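Local coordinates for 182aa long hypothetical protein (Pyrococcus horikoshii, PDB 2GAN) that is of unknown function but, as a member of the GNAT family, probably transfers an acetyl group from acetyl-coenzyme A to an unidentified acceptor, at residues E52-E55 against P56-K59. Numbering follows the deposited sequence.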
ATOM      1  N   GLU A  52       9.736   8.117  21.122  1.00 37.76           N
ATOM      2  CA  GLU A  52       9.847   9.541  21.385  1.00 38.92           C
ATOM      3  C   GLU A  52       8.887  10.386  20.571  1.00 38.78           C
ATOM      4  O   GLU A  52       8.418  11.424  21.032  1.00 37.55           O
ATOM      5  CB  GLU A  52      11.267  10.010  21.106  1.00 42.23           C
ATOM      6  CG  GLU A  52      11.521  11.429  21.562  1.00 48.39           C
ATOM      7  CD  GLU A  52      12.905  11.908  21.202  1.00 53.05           C
ATOM      8  OE1 GLU A  52      13.875  11.153  21.448  1.00 55.09           O
ATOM      9  OE2 GLU A  52      13.024  13.042  20.684  1.00 55.49           O
ATOM     10  N   VAL A  53       8.585   9.940  19.360  1.00 38.16           N
ATOM     11  CA  VAL A  53       7.710  10.713  18.504  1.00 37.95           C
ATOM     12  C   VAL A  53       6.285  10.167  18.371  1.00 35.94           C
ATOM     13  O   VAL A  53       5.429  10.819  17.776  1.00 36.50           O
ATOM     14  CB  VAL A  53       8.352  10.853  17.110  1.00 40.24           C
ATOM     15  CG1 VAL A  53       8.140   9.585  16.303  1.00 41.51           C
ATOM     16  CG2 VAL A  53       7.804  12.070  16.411  1.00 43.28           C
ATOM     17  N   TYR A  54       6.023   8.992  18.942  1.00 33.28           N
ATOM     18  CA  TYR A  54       4.696   8.377  18.855  1.00 30.38           C
ATOM     19  C   TYR A  54       4.003   8.213  20.208  1.00 29.04           C
ATOM     20  O   TYR A  54       2.779   8.295  20.300  1.00 27.23           O
ATOM     21  CB  TYR A  54       4.802   7.016  18.159  1.00 28.05           C
ATOM     22  CG  TYR A  54       3.479   6.307  17.948  1.00 28.42           C
ATOM     23  CD1 TYR A  54       3.024   5.349  18.856  1.00 26.30           C
ATOM     24  CD2 TYR A  54       2.683   6.592  16.839  1.00 26.76           C
ATOM     25  CE1 TYR A  54       1.812   4.691  18.660  1.00 25.91           C
ATOM     26  CE2 TYR A  54       1.467   5.934  16.637  1.00 26.05           C
ATOM     27  CZ  TYR A  54       1.039   4.992  17.545  1.00 26.23           C
ATOM     28  OH  TYR A  54      -0.166   4.357  17.351  1.00 25.16           O
ATOM     29  N   GLU A  55       4.792   7.983  21.250  1.00 28.91           N
ATOM     30  CA  GLU A  55       4.271   7.799  22.599  1.00 28.97           C
ATOM     31  C   GLU A  55       3.299   8.912  22.993  1.00 28.28           C
ATOM     32  O   GLU A  55       2.207   8.640  23.479  1.00 27.82           O
ATOM     33  CB  GLU A  55       5.449   7.718  23.580  1.00 32.15           C
ATOM     34  CG  GLU A  55       5.132   7.261  25.001  1.00 35.67           C
ATOM     35  CD  GLU A  55       4.458   8.330  25.829  1.00 37.27           C
ATOM     36  OE1 GLU A  55       4.837   9.517  25.693  1.00 37.89           O
ATOM     37  OE2 GLU A  55       3.566   7.984  26.636  1.00 39.90           O
ATOM     38  N   PRO A  56       3.671  10.183  22.773  1.00 29.38           N
ATOM     39  CA  PRO A  56       2.760  11.275  23.142  1.00 29.48           C
ATOM     40  C   PRO A  56       1.401  11.175  22.423  1.00 28.62           C
ATOM     41  O   PRO A  56       0.353  11.406  23.023  1.00 24.67           O
ATOM     42  CB  PRO A  56       3.547  12.528  22.746  1.00 29.44           C
ATOM     43  CG  PRO A  56       4.983  12.075  22.897  1.00 30.87           C
ATOM     44  CD  PRO A  56       4.941  10.719  22.257  1.00 29.70           C
ATOM     45  N   PHE A  57       1.432  10.816  21.141  1.00 28.85           N
ATOM     46  CA  PHE A  57       0.222  10.666  20.335  1.00 29.23           C
ATOM     47  C   PHE A  57      -0.674   9.563  20.918  1.00 27.65           C
ATOM     48  O   PHE A  57      -1.863   9.766  21.129  1.00 27.17           O
ATOM     49  CB  PHE A  57       0.618  10.329  18.886  1.00 33.43           C
ATOM     50  CG  PHE A  57      -0.543  10.262  17.923  1.00 37.79           C
ATOM     51  CD1 PHE A  57      -1.396  11.353  17.751  1.00 39.51           C
ATOM     52  CD2 PHE A  57      -0.774   9.105  17.173  1.00 39.46           C
ATOM     53  CE1 PHE A  57      -2.464  11.296  16.847  1.00 39.92           C
ATOM     54  CE2 PHE A  57      -1.837   9.037  16.269  1.00 39.20           C
ATOM     55  CZ  PHE A  57      -2.684  10.135  16.106  1.00 39.10           C
ATOM     56  N   LEU A  58      -0.087   8.402  21.185  1.00 26.51           N
ATOM     57  CA  LEU A  58      -0.820   7.269  21.740  1.00 25.28           C
ATOM     58  C   LEU A  58      -1.401   7.602  23.114  1.00 24.85           C
ATOM     59  O   LEU A  58      -2.566   7.306  23.402  1.00 21.45           O
ATOM     60  CB  LEU A  58       0.109   6.048  21.854  1.00 25.02           C
ATOM     61  CG  LEU A  58      -0.400   4.725  22.447  1.00 27.37           C
ATOM     62  CD1 LEU A  58      -1.545   4.151  21.614  1.00 27.07           C
ATOM     63  CD2 LEU A  58       0.749   3.738  22.509  1.00 27.99           C
ATOM     64  N   LYS A  59      -0.588   8.220  23.966  1.00 23.29           N
ATOM     65  CA  LYS A  59      -1.047   8.566  25.308  1.00 24.53           C
ATOM     66  C   LYS A  59      -2.340   9.371  25.203  1.00 24.09           C
ATOM     67  O   LYS A  59      -3.323   9.072  25.882  1.00 25.52           O
ATOM     68  CB  LYS A  59       0.020   9.379  26.052  1.00 25.99           C
ATOM     69  CG  LYS A  59      -0.271   9.562  27.532  1.00 29.92           C
ATOM     70  CD  LYS A  59       0.903  10.202  28.262  1.00 31.33           C
ATOM     71  CE  LYS A  59       0.620  10.318  29.758  1.00 35.31           C
ATOM     72  NZ  LYS A  59       1.771  10.915  30.507  1.00 35.90           N
TER
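The backbone oxygen of E55 accepts a hydrogen bond from N of K59 at 2.9 Å, nearly straight at 167°, and one residue earlier Y54 O takes N of L58 at 3.0 Å. These are i to i+4 bonds of an alpha-helix, and they carry helix 47-65 of this GNAT-type fold past a proline kink. P56 has no N-H to give; its CD instead sits 3.8 Å from E52 O, where a helical donor would otherwise come. The i to i+4 ladder is broken here, N of F57 standing 5.2 Å from V53 O, and regular bonding is in place again at L58. On the buried side the Y54 ring runs forward along the helix, its CG anti to the backbone N (chi1 -177°), and its CE1 and CE2 atoms serve different neighbours. CE2 meets CD2 of F57 at 3.9 Å, lying in the plane of the phenylalanine ring at its edge, so the two rings are not stacked on each other. CE1 approaches CB of L58, with the leucine CD2 a little farther off. Y54 and L58 together pack this face against L18 of helix 14-27 and F111 of strand 106-114, while the face of helix 47-65 that carries P56 and K59 is exposed; F50, one turn back, stacks on the tyrosine ring. The E55 side chain bends about its CB-CG bond (chi2 -76°) and crosses the proline at about a right angle, then runs beside the extended lysine in the same direction. Its carboxylate meets the aliphatic part of K59, OE2 lying 3.8 Å from CD, and makes a long, weak ion pair with K14. The lysine NZ stays 5.2 Å from OE2 of E55, so their opposite charges may attract through space without contact.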